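Local coordinates for nitrilotriacetate monooxygenase component B (Bacillus cereus ATCC 14579, PDB 3BPK), which probably binds FMN and works as the flavin-reducing oxidoreductase component of a monooxygenase system, at residues Glu83-Ile88 / Asn133-Cys138; Glu122-Pro127 / Arg161-His166; His178-Lys183 / Ala194-Gln199. All coordinates share one frame; numbering follows the deposited sequence.

Contact 1 of 3, residues Glu83-Ile88 / Asn133-Cys138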
ATOM      1  N   GLU B  83       5.649 -13.046  14.612  1.00 16.28           N
ATOM      2  CA  GLU B  83       5.133 -13.884  13.497  1.00 16.69           C
ATOM      3  C   GLU B  83       3.695 -13.504  13.226  1.00 16.36           C
ATOM      4  O   GLU B  83       2.956 -13.137  14.151  1.00 15.91           O
ATOM      5  CB  GLU B  83       5.131 -15.386  13.915  1.00 17.97           C
ATOM      6  CG  GLU B  83       6.529 -15.943  14.195  1.00 19.37           C
ATOM      7  CD  GLU B  83       6.481 -17.370  14.704  1.00 20.15           C
ATOM      8  OE1 GLU B  83       5.385 -17.808  15.093  1.00 23.60           O
ATOM      9  OE2 GLU B  83       7.551 -18.016  14.702  1.00 26.78           O
ATOM     10  N   PHE B  84       3.287 -13.632  11.963  1.00 15.58           N
ATOM     11  CA  PHE B  84       1.884 -13.435  11.581  1.00 14.87           C
ATOM     12  C   PHE B  84       1.711 -13.951  10.172  1.00 13.99           C
ATOM     13  O   PHE B  84       2.707 -14.146   9.458  1.00 14.71           O
ATOM     14  CB  PHE B  84       1.445 -11.946  11.711  1.00 14.69           C
ATOM     15  CG  PHE B  84       2.312 -10.953  10.943  1.00 15.80           C
ATOM     16  CD1 PHE B  84       1.896 -10.468   9.682  1.00 15.90           C
ATOM     17  CD2 PHE B  84       3.527 -10.479  11.479  1.00 14.90           C
ATOM     18  CE1 PHE B  84       2.681  -9.528   8.983  1.00 16.96           C
ATOM     19  CE2 PHE B  84       4.292  -9.529  10.780  1.00 15.48           C
ATOM     20  CZ  PHE B  84       3.877  -9.065   9.549  1.00 16.14           C
ATOM     21  N   VAL B  85       0.466 -14.218   9.769  1.00 13.93           N
ATOM     22  CA  VAL B  85       0.253 -14.667   8.380  1.00 13.61           C
ATOM     23  C   VAL B  85      -0.544 -13.604   7.622  1.00 13.75           C
ATOM     24  O   VAL B  85      -1.579 -13.117   8.127  1.00 13.28           O
ATOM     25  CB  VAL B  85      -0.515 -16.026   8.336  1.00 14.10           C
ATOM     26  CG1 VAL B  85      -0.715 -16.527   6.874  1.00 14.26           C
ATOM     27  CG2 VAL B  85       0.246 -17.131   9.125  1.00 14.19           C
ATOM     28  N   VAL B  86      -0.104 -13.305   6.396  1.00 12.80           N
ATOM     29  CA  VAL B  86      -0.806 -12.343   5.546  1.00 13.16           C
ATOM     30  C   VAL B  86      -1.462 -13.112   4.406  1.00 13.02           C
ATOM     31  O   VAL B  86      -0.759 -13.809   3.648  1.00 13.85           O
ATOM     32  CB  VAL B  86       0.158 -11.283   4.978  1.00 14.23           C
ATOM     33  CG1 VAL B  86      -0.622 -10.371   3.993  1.00 16.08           C
ATOM     34  CG2 VAL B  86       0.766 -10.471   6.122  1.00 15.83           C
ATOM     35  N   HIS B  87      -2.782 -12.987   4.281  1.00 12.10           N
ATOM     36  CA  HIS B  87      -3.511 -13.670   3.227  1.00 12.61           C
ATOM     37  C   HIS B  87      -3.978 -12.643   2.211  1.00 13.18           C
ATOM     38  O   HIS B  87      -4.398 -11.526   2.578  1.00 14.19           O
ATOM     39  CB  HIS B  87      -4.772 -14.363   3.782  1.00 14.22           C
ATOM     40  CG  HIS B  87      -4.492 -15.306   4.910  1.00 13.08           C
ATOM     41  ND1 HIS B  87      -4.261 -14.862   6.198  1.00 12.69           N
ATOM     42  CD2 HIS B  87      -4.456 -16.670   4.964  1.00 14.93           C
ATOM     43  CE1 HIS B  87      -4.072 -15.914   6.995  1.00 14.53           C
ATOM     44  NE2 HIS B  87      -4.162 -17.020   6.266  1.00 15.13           N
ATOM     45  N   ILE B  88      -3.935 -13.026   0.943  1.00 13.15           N
ATOM     46  CA  ILE B  88      -4.562 -12.203  -0.105  1.00 13.51           C
ATOM     47  C   ILE B  88      -6.086 -12.388  -0.008  1.00 13.72           C
ATOM     48  O   ILE B  88      -6.601 -13.514   0.126  1.00 14.98           O
ATOM     49  CB  ILE B  88      -4.089 -12.649  -1.505  1.00 13.95           C
ATOM     50  CG1 ILE B  88      -2.563 -12.477  -1.618  1.00 14.11           C
ATOM     51  CG2 ILE B  88      -4.824 -11.885  -2.617  1.00 15.32           C
ATOM     52  CD1 ILE B  88      -2.058 -11.079  -1.271  1.00 16.44           C
ATOM     53  N   ASN B 133      -6.482 -18.403  -1.184  1.00 16.04           N
ATOM     54  CA  ASN B 133      -5.790 -18.996  -2.317  0.60 15.77           C
ATOM     55  C   ASN B 133      -4.288 -18.627  -2.337  1.00 15.46           C
ATOM     56  O   ASN B 133      -3.480 -19.292  -2.974  1.00 16.73           O
ATOM     57  CB  ASN B 133      -6.509 -18.596  -3.616  0.60 17.20           C
ATOM     58  CG  ASN B 133      -7.905 -19.232  -3.721  0.60 18.37           C
ATOM     59  OD1 ASN B 133      -8.020 -20.384  -4.138  0.60 22.32           O
ATOM     60  ND2 ASN B 133      -8.959 -18.493  -3.336  0.60 20.43           N
ATOM     61  N   ILE B 134      -3.925 -17.525  -1.667  1.00 14.31           N
ATOM     62  CA  ILE B 134      -2.513 -17.174  -1.531  1.00 14.64           C
ATOM     63  C   ILE B 134      -2.341 -16.680  -0.112  1.00 14.63           C
ATOM     64  O   ILE B 134      -3.121 -15.834   0.381  1.00 14.84           O
ATOM     65  CB  ILE B 134      -2.060 -16.043  -2.512  1.00 14.80           C
ATOM     66  CG1 ILE B 134      -2.284 -16.441  -3.985  1.00 15.47           C
ATOM     67  CG2 ILE B 134      -0.541 -15.661  -2.243  1.00 14.53           C
ATOM     68  CD1 ILE B 134      -1.993 -15.309  -4.985  1.00 16.30           C
ATOM     69  N   ARG B 135      -1.365 -17.248   0.574  1.00 14.58           N
ATOM     70  CA  ARG B 135      -0.989 -16.715   1.878  1.00 16.52           C
ATOM     71  C   ARG B 135       0.499 -16.764   2.105  1.00 16.29           C
ATOM     72  O   ARG B 135       1.234 -17.556   1.479  1.00 16.94           O
ATOM     73  CB  ARG B 135      -1.762 -17.397   2.981  1.00 17.67           C
ATOM     74  CG  ARG B 135      -1.299 -18.803   3.319  1.00 17.13           C
ATOM     75  CD  ARG B 135      -2.167 -19.410   4.446  1.00 17.24           C
ATOM     76  NE  ARG B 135      -1.497 -20.599   4.952  1.00 20.35           N
ATOM     77  CZ  ARG B 135      -1.482 -21.792   4.340  1.00 20.52           C
ATOM     78  NH1 ARG B 135      -2.176 -22.019   3.230  1.00 21.31           N
ATOM     79  NH2 ARG B 135      -0.762 -22.761   4.872  1.00 21.09           N
HETATM   80  N   MSE B 136       0.952 -15.897   3.001  1.00 14.62           N
HETATM   81  CA  MSE B 136       2.376 -15.698   3.224  1.00 15.15           C
HETATM   82  C   MSE B 136       2.664 -15.749   4.700  1.00 14.94           C
HETATM   83  O   MSE B 136       2.118 -14.956   5.470  1.00 14.66           O
HETATM   84  CB  MSE B 136       2.763 -14.303   2.708  1.00 15.90           C
HETATM   85  CG  MSE B 136       2.689 -14.222   1.152  1.00 17.83           C
HETATM   86 SE   MSE B 136       2.756 -12.388   0.510  0.70 18.70          SE
HETATM   87  CE  MSE B 136       0.891 -12.002   0.875  1.00 21.98           C
ATOM     88  N   GLU B 137       3.525 -16.681   5.094  1.00 14.90           N
ATOM     89  CA  GLU B 137       3.966 -16.737   6.490  1.00 14.48           C
ATOM     90  C   GLU B 137       4.988 -15.644   6.635  1.00 15.11           C
ATOM     91  O   GLU B 137       5.942 -15.560   5.820  1.00 14.52           O
ATOM     92  CB  GLU B 137       4.628 -18.075   6.810  1.00 16.24           C
ATOM     93  CG  GLU B 137       3.698 -19.269   6.637  1.00 15.31           C
ATOM     94  CD  GLU B 137       4.378 -20.605   6.939  1.00 17.36           C
ATOM     95  OE1 GLU B 137       5.341 -20.623   7.741  1.00 18.48           O
ATOM     96  OE2 GLU B 137       3.892 -21.622   6.395  1.00 18.15           O
ATOM     97  N   CYS B 138       4.774 -14.796   7.652  1.00 13.76           N
ATOM     98  CA  CYS B 138       5.715 -13.690   7.886  1.00 14.15           C
ATOM     99  C   CYS B 138       6.369 -13.710   9.258  1.00 14.84           C
ATOM    100  O   CYS B 138       5.738 -14.102  10.268  1.00 15.27           O
ATOM    101  CB  CYS B 138       5.002 -12.359   7.751  1.00 15.01           C
ATOM    102  SG  CYS B 138       4.403 -12.047   6.062  1.00 16.96           S
TER
HETATM  103  O   HOH W   1      -6.453 -15.629  -1.606  1.00 16.53           O
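Cys138 buries the most surface where strand 83-88 runs antiparallel to strand 134-138. Its SG is anti to the carbonyl carbon (chi1 -65°), and CB settles over one face of the Phe84 ring, 3.9 Å from the ring centroid and offset toward the rim, as a CH-pi contact. The sulfur meets the same ring obliquely and packs on Val86, SG to CG2 4.0 Å. Phe84 offers that face because its CG takes the crowded position between backbone N and carbonyl carbon (chi1 55°). Cys138 N donates to Phe84 O at 2.8 Å, almost along the C=O axis, while Phe84 N reaches Cys138 O from above the carbonyl plane. This ladder is part of the antiparallel barrel of the flavin reductase-like domain, with strand 28-36 flanking Phe84 to His87 and strand 155-168 flanking the partner strand. Next comes Met136, a selenomethionine bonded in both directions to Val86 in the carbonyl planes. A bend at chi3 (-80°) carries its CE to within 3.8 Å of both Val86 CG1 and Ile88 CD1. Ile88 lies alongside Ile134, CG1 to CB 3.7 Å, and Leu182 of helix 179-182 packs on both. Ile88 N donates to Ile134 O at 3.0 Å; beyond that bond a water donates to Ile88 O and accepts from Ile134 N.

Contact 2 of 3, residues Glu122-Pro127 / Arg161-His166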
ATOM      1  N   GLU B 122       4.202 -23.759   8.229  1.00 18.96           N
ATOM      2  CA  GLU B 122       5.369 -24.648   8.109  1.00 20.67           C
ATOM      3  C   GLU B 122       6.594 -24.119   8.870  1.00 20.98           C
ATOM      4  O   GLU B 122       7.323 -24.910   9.518  1.00 22.05           O
ATOM      5  CB  GLU B 122       5.743 -24.808   6.624  1.00 20.66           C
ATOM      6  CG  GLU B 122       4.697 -25.561   5.810  1.00 23.41           C
ATOM      7  CD  GLU B 122       5.003 -25.585   4.306  1.00 23.77           C
ATOM      8  OE1 GLU B 122       6.121 -25.212   3.922  1.00 33.26           O
ATOM      9  OE2 GLU B 122       4.146 -26.005   3.533  1.00 27.50           O
ATOM     10  N   VAL B 123       6.808 -22.795   8.824  1.00 20.23           N
ATOM     11  CA  VAL B 123       8.012 -22.172   9.385  1.00 20.36           C
ATOM     12  C   VAL B 123       7.667 -21.488  10.696  1.00 20.85           C
ATOM     13  O   VAL B 123       8.357 -21.652  11.699  1.00 23.74           O
ATOM     14  CB  VAL B 123       8.658 -21.131   8.393  1.00 20.77           C
ATOM     15  CG1 VAL B 123       9.857 -20.457   9.018  1.00 22.43           C
ATOM     16  CG2 VAL B 123       9.013 -21.778   7.067  1.00 22.13           C
ATOM     17  N   ILE B 124       6.571 -20.740  10.702  1.00 19.01           N
ATOM     18  CA  ILE B 124       6.171 -20.011  11.908  1.00 18.36           C
ATOM     19  C   ILE B 124       5.113 -20.803  12.657  1.00 19.29           C
ATOM     20  O   ILE B 124       4.615 -21.812  12.139  1.00 20.10           O
ATOM     21  CB  ILE B 124       5.646 -18.580  11.546  1.00 17.04           C
ATOM     22  CG1 ILE B 124       4.400 -18.636  10.641  1.00 17.76           C
ATOM     23  CG2 ILE B 124       6.760 -17.761  10.877  1.00 17.41           C
ATOM     24  CD1 ILE B 124       3.797 -17.240  10.402  1.00 16.93           C
ATOM     25  N   SER B 125       4.790 -20.312  13.860  0.60 18.92           N
ATOM     26  CA  SER B 125       3.875 -20.941  14.830  0.60 20.22           C
ATOM     27  C   SER B 125       2.476 -20.303  14.871  0.60 19.43           C
ATOM     28  O   SER B 125       1.669 -20.571  15.782  0.60 19.90           O
ATOM     29  CB  SER B 125       4.479 -20.866  16.244  0.60 20.61           C
ATOM     30  OG  SER B 125       4.208 -19.610  16.834  0.60 23.02           O
ATOM     31  N   VAL B 126       2.196 -19.420  13.918  1.00 18.23           N
ATOM     32  CA  VAL B 126       0.879 -18.815  13.786  1.00 16.94           C
ATOM     33  C   VAL B 126       0.160 -19.448  12.591  1.00 17.46           C
ATOM     34  O   VAL B 126       0.683 -19.423  11.468  1.00 17.47           O
ATOM     35  CB  VAL B 126       1.029 -17.307  13.511  1.00 16.50           C
ATOM     36  CG1 VAL B 126      -0.316 -16.694  13.139  1.00 16.63           C
ATOM     37  CG2 VAL B 126       1.664 -16.605  14.701  1.00 17.80           C
ATOM     38  N   PRO B 127      -1.021 -20.039  12.828  1.00 16.74           N
ATOM     39  CA  PRO B 127      -1.784 -20.609  11.713  1.00 17.06           C
ATOM     40  C   PRO B 127      -2.343 -19.534  10.778  1.00 16.67           C
ATOM     41  O   PRO B 127      -2.537 -18.376  11.203  1.00 17.57           O
ATOM     42  CB  PRO B 127      -2.983 -21.264  12.391  1.00 17.60           C
ATOM     43  CG  PRO B 127      -2.639 -21.381  13.816  1.00 19.45           C
ATOM     44  CD  PRO B 127      -1.678 -20.275  14.135  1.00 18.16           C
ATOM     45  N   ARG B 161       8.639  -9.967   6.889  1.00 13.77           N
ATOM     46  CA  ARG B 161       9.461 -10.674   5.918  0.60 14.37           C
ATOM     47  C   ARG B 161       8.795 -11.997   5.630  1.00 14.45           C
ATOM     48  O   ARG B 161       8.530 -12.755   6.549  1.00 14.21           O
ATOM     49  CB  ARG B 161      10.886 -10.902   6.465  0.60 14.40           C
ATOM     50  CG  ARG B 161      11.756 -11.766   5.549  0.60 15.63           C
ATOM     51  CD  ARG B 161      13.246 -11.685   5.914  0.60 17.13           C
ATOM     52  NE  ARG B 161      13.520 -12.221   7.247  0.60 21.01           N
ATOM     53  CZ  ARG B 161      13.786 -13.497   7.523  0.60 21.95           C
ATOM     54  NH1 ARG B 161      13.812 -14.413   6.553  0.60 25.27           N
ATOM     55  NH2 ARG B 161      14.041 -13.856   8.785  0.60 23.06           N
ATOM     56  N   VAL B 162       8.512 -12.240   4.344  1.00 13.52           N
ATOM     57  CA  VAL B 162       7.858 -13.501   3.945  1.00 14.77           C
ATOM     58  C   VAL B 162       8.876 -14.638   4.043  1.00 15.45           C
ATOM     59  O   VAL B 162       9.969 -14.575   3.433  1.00 16.35           O
ATOM     60  CB  VAL B 162       7.305 -13.429   2.497  1.00 14.87           C
ATOM     61  CG1 VAL B 162       6.617 -14.759   2.103  1.00 16.35           C
ATOM     62  CG2 VAL B 162       6.363 -12.238   2.335  1.00 14.78           C
ATOM     63  N   VAL B 163       8.525 -15.657   4.829  1.00 14.72           N
ATOM     64  CA  VAL B 163       9.398 -16.842   4.986  1.00 15.22           C
ATOM     65  C   VAL B 163       8.818 -18.100   4.295  1.00 15.92           C
ATOM     66  O   VAL B 163       9.530 -19.096   4.129  1.00 16.96           O
ATOM     67  CB  VAL B 163       9.748 -17.110   6.455  1.00 15.83           C
ATOM     68  CG1 VAL B 163      10.579 -15.953   6.991  1.00 17.88           C
ATOM     69  CG2 VAL B 163       8.464 -17.323   7.302  1.00 16.35           C
ATOM     70  N   ARG B 164       7.543 -18.021   3.899  0.60 15.63           N
ATOM     71  CA  ARG B 164       6.941 -19.076   3.066  0.60 15.96           C
ATOM     72  C   ARG B 164       5.777 -18.511   2.284  0.60 15.63           C
ATOM     73  O   ARG B 164       4.973 -17.752   2.836  0.60 15.49           O
ATOM     74  CB  ARG B 164       6.438 -20.247   3.921  0.60 16.48           C
ATOM     75  CG  ARG B 164       6.161 -21.519   3.106  0.60 18.21           C
ATOM     76  CD  ARG B 164       7.506 -22.079   2.597  0.60 19.45           C
ATOM     77  NE  ARG B 164       8.123 -23.042   3.516  0.60 22.51           N
ATOM     78  CZ  ARG B 164       9.343 -22.948   4.034  0.60 24.03           C
ATOM     79  NH1 ARG B 164      10.108 -21.873   3.798  0.60 20.64           N
ATOM     80  NH2 ARG B 164       9.798 -23.937   4.820  0.60 25.58           N
ATOM     81  N   PHE B 165       5.716 -18.866   1.000  1.00 15.51           N
ATOM     82  CA  PHE B 165       4.562 -18.558   0.170  1.00 15.95           C
ATOM     83  C   PHE B 165       3.762 -19.847   0.023  1.00 16.33           C
ATOM     84  O   PHE B 165       4.364 -20.928  -0.150  1.00 17.39           O
ATOM     85  CB  PHE B 165       4.971 -18.177  -1.237  1.00 16.00           C
ATOM     86  CG  PHE B 165       5.586 -16.813  -1.371  1.00 15.81           C
ATOM     87  CD1 PHE B 165       4.780 -15.681  -1.473  1.00 17.33           C
ATOM     88  CD2 PHE B 165       6.972 -16.670  -1.498  1.00 16.35           C
ATOM     89  CE1 PHE B 165       5.354 -14.412  -1.692  1.00 17.43           C
ATOM     90  CE2 PHE B 165       7.538 -15.419  -1.689  1.00 16.77           C
ATOM     91  CZ  PHE B 165       6.717 -14.286  -1.787  1.00 15.42           C
ATOM     92  N   HIS B 166       2.428 -19.737   0.059  1.00 15.90           N
ATOM     93  CA  HIS B 166       1.510 -20.849  -0.237  1.00 16.17           C
ATOM     94  C   HIS B 166       0.591 -20.342  -1.331  1.00 15.56           C
ATOM     95  O   HIS B 166      -0.083 -19.331  -1.147  1.00 16.05           O
ATOM     96  CB  HIS B 166       0.666 -21.189   0.974  1.00 15.72           C
ATOM     97  CG  HIS B 166       1.470 -21.650   2.154  1.00 16.82           C
ATOM     98  ND1 HIS B 166       1.886 -22.958   2.296  1.00 18.26           N
ATOM     99  CD2 HIS B 166       1.985 -20.970   3.209  1.00 19.39           C
ATOM    100  CE1 HIS B 166       2.594 -23.068   3.416  1.00 19.26           C
ATOM    101  NE2 HIS B 166       2.676 -21.872   3.982  1.00 19.87           N
TER
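Val163 and Arg164 both face Glu137 on the neighbouring strand, a classic beta bulge in strand 155-168, where loop 122-127 lies against residues 161-166. The bulge turns two successive side chains toward the loop, and Val123 answers both with different branches. The tight part is CG2 of Val123, which is anti to the carbonyl carbon and presses onto one face of the Arg164 guanidinium, offset toward its rim, with CG2 to NH2 at 3.2 Å and CG2 to CZ at 3.3 Å. Arg164 curls to present this face, its chain bent at chi2 and again at a chi3 of 91°, away from the staggered values. In the guanidinium plane, at the edge, Arg164 NE donates to Glu122 OE1 at 3.0 Å with a nearly straight N-H (164°), a salt bridge that enters from above the carboxylate plane. The same OE1 also bonds Ser6 OG of the second subunit, so one oxygen serves two chains. The carboxylate of Glu137, on the adjacent strand, receives the backbone N atoms of Glu122, Val123 and Ile124 together with NE2 of His166, four bonds that fix the turn and would probably favour the ionised acid. Toward the protein interior the packing is looser and aliphatic: Val163 CG2 meets Val123 CG1 at 3.8 Å and CG2 of the buried Ile124 at 4.0 Å, whereas Glu122 and Val123 form the solvent-exposed side. Arg164 adds a weak bond from NH1 to Val163 O within its own strand. At the far end of the contact the extended chain of Glu122 turns its carboxylate 86° to the His166 imidazole, and OE2 lies in the ring plane at its edge, 3.3 Å from CE1 of His166.

Contact 3 of 3, residues His178-Lys183 / Ala194-Gln199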
ATOM      1  N   HIS B 178      -2.228 -15.845 -11.977  1.00 19.93           N
ATOM      2  CA  HIS B 178      -3.345 -15.464 -12.855  0.60 20.49           C
ATOM      3  C   HIS B 178      -4.291 -14.544 -12.132  1.00 20.24           C
ATOM      4  O   HIS B 178      -5.083 -14.973 -11.300  1.00 20.59           O
ATOM      5  CB  HIS B 178      -4.121 -16.672 -13.373  0.60 21.55           C
ATOM      6  CG  HIS B 178      -3.359 -17.475 -14.367  0.60 24.46           C
ATOM      7  ND1 HIS B 178      -3.271 -18.851 -14.304  0.60 28.16           N
ATOM      8  CD2 HIS B 178      -2.629 -17.096 -15.440  0.60 26.42           C
ATOM      9  CE1 HIS B 178      -2.530 -19.286 -15.306  0.60 27.86           C
ATOM     10  NE2 HIS B 178      -2.125 -18.244 -16.009  0.60 28.05           N
ATOM     11  N   ALA B 179      -4.187 -13.251 -12.447  1.00 20.38           N
ATOM     12  CA  ALA B 179      -4.979 -12.236 -11.750  1.00 20.85           C
ATOM     13  C   ALA B 179      -6.485 -12.481 -11.882  1.00 21.69           C
ATOM     14  O   ALA B 179      -7.226 -12.361 -10.896  1.00 21.05           O
ATOM     15  CB  ALA B 179      -4.594 -10.829 -12.267  1.00 21.11           C
ATOM     16  N   GLU B 180      -6.945 -12.860 -13.083  1.00 22.95           N
ATOM     17  CA  GLU B 180      -8.384 -13.097 -13.239  0.60 24.15           C
ATOM     18  C   GLU B 180      -8.854 -14.373 -12.544  1.00 24.04           C
ATOM     19  O   GLU B 180     -10.019 -14.468 -12.159  1.00 26.19           O
ATOM     20  CB  GLU B 180      -8.831 -13.088 -14.704  0.60 24.58           C
ATOM     21  CG  GLU B 180      -9.552 -11.791 -15.123  0.60 25.66           C
ATOM     22  CD  GLU B 180     -10.763 -11.433 -14.238  0.60 35.28           C
ATOM     23  OE1 GLU B 180     -10.849 -10.256 -13.810  0.60 29.33           O
ATOM     24  OE2 GLU B 180     -11.608 -12.323 -13.950  0.60 30.72           O
ATOM     25  N   GLY B 181      -7.974 -15.351 -12.356  1.00 23.18           N
ATOM     26  CA  GLY B 181      -8.330 -16.524 -11.566  1.00 23.26           C
ATOM     27  C   GLY B 181      -8.351 -16.226 -10.073  1.00 22.18           C
ATOM     28  O   GLY B 181      -9.163 -16.765  -9.329  1.00 23.34           O
ATOM     29  N   LEU B 182      -7.463 -15.328  -9.634  1.00 19.65           N
ATOM     30  CA  LEU B 182      -7.398 -14.919  -8.229  1.00 19.05           C
ATOM     31  C   LEU B 182      -8.639 -14.144  -7.780  1.00 19.29           C
ATOM     32  O   LEU B 182      -9.145 -14.373  -6.678  1.00 19.77           O
ATOM     33  CB  LEU B 182      -6.153 -14.070  -8.013  1.00 18.67           C
ATOM     34  CG  LEU B 182      -5.929 -13.527  -6.585  1.00 17.87           C
ATOM     35  CD1 LEU B 182      -5.825 -14.645  -5.487  1.00 19.47           C
ATOM     36  CD2 LEU B 182      -4.693 -12.606  -6.557  1.00 17.49           C
ATOM     37  N   LYS B 183      -9.107 -13.209  -8.617  1.00 18.13           N
ATOM     38  CA  LYS B 183     -10.251 -12.348  -8.268  1.00 19.12           C
ATOM     39  C   LYS B 183     -10.003 -11.599  -6.949  1.00 17.80           C
ATOM     40  O   LYS B 183     -10.784 -11.656  -5.985  1.00 18.02           O
ATOM     41  CB  LYS B 183     -11.567 -13.120  -8.232  1.00 20.04           C
ATOM     42  CG  LYS B 183     -11.899 -13.716  -9.589  1.00 23.93           C
ATOM     43  CD  LYS B 183     -13.243 -14.384  -9.596  1.00 31.74           C
ATOM     44  CE  LYS B 183     -13.823 -14.415 -11.019  1.00 37.17           C
ATOM     45  NZ  LYS B 183     -12.869 -14.957 -12.057  1.00 39.99           N
ATOM     46  N   ALA B 194     -14.020  -3.004  -4.291  1.00 26.44           N
ATOM     47  CA  ALA B 194     -14.016  -3.124  -5.736  1.00 24.75           C
ATOM     48  C   ALA B 194     -13.424  -4.464  -6.151  1.00 23.61           C
ATOM     49  O   ALA B 194     -12.450  -4.918  -5.568  1.00 23.55           O
ATOM     50  CB  ALA B 194     -13.267  -1.973  -6.385  1.00 26.29           C
ATOM     51  N   LYS B 195     -14.036  -5.085  -7.156  1.00 22.12           N
ATOM     52  CA  LYS B 195     -13.448  -6.251  -7.832  1.00 21.23           C
ATOM     53  C   LYS B 195     -12.312  -5.767  -8.717  1.00 21.34           C
ATOM     54  O   LYS B 195     -12.135  -4.555  -8.885  1.00 20.78           O
ATOM     55  CB  LYS B 195     -14.506  -6.963  -8.682  1.00 21.75           C
ATOM     56  CG  LYS B 195     -15.704  -7.362  -7.897  1.00 22.56           C
ATOM     57  CD  LYS B 195     -16.703  -8.064  -8.801  1.00 24.82           C
ATOM     58  CE  LYS B 195     -18.004  -8.212  -8.053  1.00 28.84           C
ATOM     59  NZ  LYS B 195     -18.931  -9.012  -8.893  1.00 31.98           N
ATOM     60  N   LEU B 196     -11.548  -6.703  -9.296  1.00 21.17           N
ATOM     61  CA  LEU B 196     -10.424  -6.355 -10.133  1.00 21.29           C
ATOM     62  C   LEU B 196     -10.969  -5.717 -11.410  1.00 21.38           C
ATOM     63  O   LEU B 196     -11.893  -6.260 -12.044  1.00 22.79           O
ATOM     64  CB  LEU B 196      -9.588  -7.606 -10.477  1.00 21.29           C
ATOM     65  CG  LEU B 196      -8.306  -7.359 -11.297  1.00 22.51           C
ATOM     66  CD1 LEU B 196      -7.305  -6.436 -10.562  1.00 23.94           C
ATOM     67  CD2 LEU B 196      -7.676  -8.689 -11.662  1.00 23.40           C
ATOM     68  N   GLY B 197     -10.415  -4.576 -11.798  1.00 21.47           N
ATOM     69  CA  GLY B 197     -10.885  -3.906 -13.018  1.00 21.08           C
ATOM     70  C   GLY B 197     -10.300  -4.424 -14.326  1.00 22.99           C
ATOM     71  O   GLY B 197      -9.461  -5.345 -14.353  1.00 23.63           O
ATOM     72  N   GLU B 198     -10.753  -3.803 -15.411  1.00 23.06           N
ATOM     73  CA  GLU B 198     -10.289  -4.176 -16.739  0.60 24.65           C
ATOM     74  C   GLU B 198      -8.809  -3.926 -16.873  1.00 24.05           C
ATOM     75  O   GLU B 198      -8.296  -2.877 -16.501  1.00 23.75           O
ATOM     76  CB  GLU B 198     -11.041  -3.405 -17.818  0.60 25.06           C
ATOM     77  CG  GLU B 198     -10.426  -3.587 -19.183  0.60 29.45           C
ATOM     78  CD  GLU B 198     -11.138  -2.822 -20.272  0.60 31.45           C
ATOM     79  OE1 GLU B 198     -11.187  -1.558 -20.218  0.60 35.95           O
ATOM     80  OE2 GLU B 198     -11.629  -3.501 -21.201  0.60 36.99           O
ATOM     81  N   GLN B 199      -8.103  -4.916 -17.398  1.00 24.45           N
ATOM     82  CA  GLN B 199      -6.666  -4.796 -17.535  1.00 24.53           C
ATOM     83  C   GLN B 199      -6.261  -4.070 -18.818  1.00 24.96           C
ATOM     84  O   GLN B 199      -6.993  -4.057 -19.826  1.00 25.66           O
ATOM     85  CB  GLN B 199      -6.016  -6.174 -17.467  1.00 25.66           C
ATOM     86  CG  GLN B 199      -6.252  -6.883 -16.126  1.00 25.50           C
ATOM     87  CD  GLN B 199      -5.481  -8.183 -16.060  1.00 27.05           C
ATOM     88  OE1 GLN B 199      -4.302  -8.233 -16.433  1.00 25.59           O
ATOM     89  NE2 GLN B 199      -6.134  -9.244 -15.574  1.00 29.56           N
TER
HETATM   90  O   HOH W   2      -9.150  -7.991 -14.794  1.00 33.85           O
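The carboxamide of Gln199 and the carboxylate of Glu180 are the flat groups here, and a water close to both planes links them at their edges, beside NE2 of Gln199 and OE1 of Glu180. Ala179 CB stands above the carboxamide, 4.0 Å from Gln199 NE2, and Leu196 CD2 above the carboxylate, 4.1 Å from Glu180 OE1. Glu180, bent at chi2, uses its two oxygens differently: OE1 accepts from the water at 3.0 Å, while OE2 has a weak salt bridge to Lys183 NZ. The water also donates to Gly197 O at 2.7 Å and accepts weakly from Gln199 NE2. The main apolar touch comes from Leu196, whose CG is anti to the backbone N (chi1 -176°); its CD2 rests 3.8 Å from Ala179 CB and equally near Ala179 O. Lys183 folds back so that NZ also donates to Glu180 O at 2.9 Å. Ile26 of the second subunit packs on Ala179, and Leu188 of that subunit on Leu196 and Gln199. A single-turn helix, with His178 at its N-cap and Lys183 leaving it at positive phi, faces a C-terminal segment whose Ala194 and Gln199 join an antiparallel ladder across the dimer interface.

From the N terminus, strand 83-88 opens contact 1, and the chain passes through helices 94-100 and 110-113 before loop 122-127 opens contact 2. Contact 1 then closes at 133-138, and contact 2 only at 161-166, so the two cross. Strands 134-146 and 155-168 are sequential neighbours in one sheet, and the two contacts touch, for example where Val85 packs on Val126. Contact 3 follows in series, closing a short excursion of ten residues through strands 186-187 and 192-194; its helix 179-182 reaches contact 1. Contacts 2 and 3 do not touch, their centres about 25 Å apart. All three reach the second subunit, linking barrel, loop and C-terminal segment to the dimer.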